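PDB 1Y7R: hypothetical protein SA2161 from Staphylococcus aureus, which is of unknown function but probably acts as an acetyltransferase of the GNAT family, transferring an acetyl group from acetyl-CoA to an acceptor. Local coordinates for the interface of chains A and B. Coordinates in Å, arbitrary orientation; residue numbers count along the deposited sequence, not the author numbering. Chains: chain A/B, hypothetical protein SA2161.

The interface of chains A and B. Residues chain A 102, 119-122; chain B 128-130.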
loop_
_atom_site.group_PDB
_atom_site.type_symbol
_atom_site.label_atom_id
_atom_site.label_comp_id
_atom_site.label_asym_id
_atom_site.label_seq_id
_atom_site.Cartn_x
_atom_site.Cartn_y
_atom_site.Cartn_z
ATOM N N VAL A 102 -8.467 2.392 -2.323
ATOM C CA VAL A 102 -7.272 2.065 -3.112
ATOM C C VAL A 102 -6.434 3.324 -3.203
ATOM O O VAL A 102 -6.967 4.420 -3.431
ATOM C CB VAL A 102 -7.641 1.620 -4.537
ATOM C CG1 VAL A 102 -6.370 1.222 -5.333
ATOM C CG2 VAL A 102 -8.696 0.472 -4.534
ATOM N N PHE A 119 -8.828 8.619 -9.757
ATOM C CA PHE A 119 -8.016 8.940 -8.560
ATOM C C PHE A 119 -8.003 10.440 -8.282
ATOM O O PHE A 119 -8.003 11.252 -9.205
ATOM C CB PHE A 119 -6.589 8.400 -8.721
ATOM C CG PHE A 119 -6.526 6.928 -8.555
ATOM C CD1 PHE A 119 -6.301 6.376 -7.296
ATOM C CD2 PHE A 119 -6.778 6.073 -9.631
ATOM C CE1 PHE A 119 -6.282 4.977 -7.121
ATOM C CE2 PHE A 119 -6.786 4.683 -9.440
ATOM C CZ PHE A 119 -6.548 4.143 -8.181
HETATM N N MSE A 120 -8.028 10.790 -7.002
HETATM C CA MSE A 120 -7.933 12.184 -6.607
HETATM C C MSE A 120 -6.883 12.336 -5.505
HETATM O O MSE A 120 -6.535 11.362 -4.824
HETATM C CB MSE A 120 -9.281 12.659 -6.117
HETATM C CG MSE A 120 -9.827 11.735 -5.084
HETATM SE SE MSE A 120 -11.141 12.572 -4.098
HETATM C CE MSE A 120 -12.699 12.341 -5.339
ATOM N N PRO A 121 -6.355 13.550 -5.338
ATOM C CA PRO A 121 -5.339 13.749 -4.321
ATOM C C PRO A 121 -5.820 13.460 -2.904
ATOM O O PRO A 121 -6.970 13.769 -2.542
ATOM C CB PRO A 121 -4.982 15.239 -4.454
ATOM C CG PRO A 121 -5.313 15.541 -5.896
ATOM C CD PRO A 121 -6.598 14.771 -6.134
ATOM N N THR A 122 -4.930 12.877 -2.109
ATOM C CA THR A 122 -5.180 12.775 -0.679
ATOM C C THR A 122 -5.012 14.144 0.004
ATOM O O THR A 122 -5.687 14.448 0.999
ATOM C CB THR A 122 -4.278 11.741 -0.000
ATOM O OG1 THR A 122 -2.894 12.098 -0.192
ATOM C CG2 THR A 122 -4.555 10.353 -0.585
ATOM N N GLY B 128 0.055 11.343 -2.485
ATOM C CA GLY B 128 -0.967 10.303 -2.405
ATOM C C GLY B 128 -2.137 10.645 -3.311
ATOM O O GLY B 128 -2.538 11.811 -3.444
HETATM N N MSE B 129 -2.660 9.620 -3.968
HETATM C CA MSE B 129 -3.964 9.722 -4.612
HETATM C C MSE B 129 -4.791 8.512 -4.259
HETATM O O MSE B 129 -4.258 7.439 -3.935
HETATM C CB MSE B 129 -3.825 9.814 -6.130
HETATM C CG MSE B 129 -2.843 10.872 -6.569
HETATM SE SE MSE B 129 -2.827 11.023 -8.509
HETATM C CE MSE B 129 -4.531 11.947 -8.774
ATOM N N TYR B 130 -6.101 8.667 -4.319
ATOM C CA TYR B 130 -6.942 7.557 -3.871
ATOM C C TYR B 130 -8.276 7.507 -4.577
ATOM O O TYR B 130 -8.696 8.467 -5.225
ATOM C CB TYR B 130 -7.167 7.650 -2.335
ATOM C CG TYR B 130 -8.214 8.655 -1.935
ATOM C CD1 TYR B 130 -9.481 8.235 -1.525
ATOM C CD2 TYR B 130 -7.965 10.041 -2.018
ATOM C CE1 TYR B 130 -10.469 9.164 -1.167
ATOM C CE2 TYR B 130 -8.954 10.971 -1.647
ATOM C CZ TYR B 130 -10.197 10.510 -1.243
ATOM O OH TYR B 130 -11.185 11.421 -0.877
#
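The carbonyl oxygen O of B:Gly128 takes two contacts from A:Thr122, one sound and one weak. The backbone N of A:Thr122 donates to O of B:Gly128 at 2.9 Å, along a nearly straight hydrogen bond (173° at H). This N-H comes from well above the carbonyl plane and does not follow a lone pair. The hydroxyl OG1 of A:Thr122 adds a weak bond to the same oxygen. OG1 sits between its own backbone N and carbonyl carbon (chi1 59°), which turns it towards B:Gly128 and leaves CG2 facing B:Tyr130. A reciprocal pair of backbone hydrogen bonds follows. B:Tyr130 N gives to A:Met120 O at 2.8 Å, and A:Met120 N gives to B:Tyr130 O at 3.0 Å.

The ring of B:Tyr130 rises beside this pair. Selenomethionine A:Met120 lies over one side of it, with its CG 3.6 Å from CE2 of B:Tyr130 and its selenium near CZ and OH. The side chain of A:Met120 is poorly ordered, so this packing is less certain. Methyl CG2 of A:Thr122 comes from the opposite side, offset outward, 3.7 Å from CD2 of B:Tyr130. A:Pro121 O meets the ring edge in plane at CE2. A:Val102 O lies 3.4 Å from CB of B:Tyr130. The ring of A:Phe119 turns its edge to the backbone of B:Tyr130, with CD1 3.5 Å from its carbonyl C. Selenomethionine B:Met129 points to the other side of the strand, and its bent tip brings CE near A:Phe119 O.

Strand 126-132 of chain B thus runs antiparallel to the short strand 120-121 of chain A and passes beside the start of strand 101-107. By the two-fold, each copy lends its C-terminal strand to the other in the deposited dimer; the structure alone does not show whether this is the biological form.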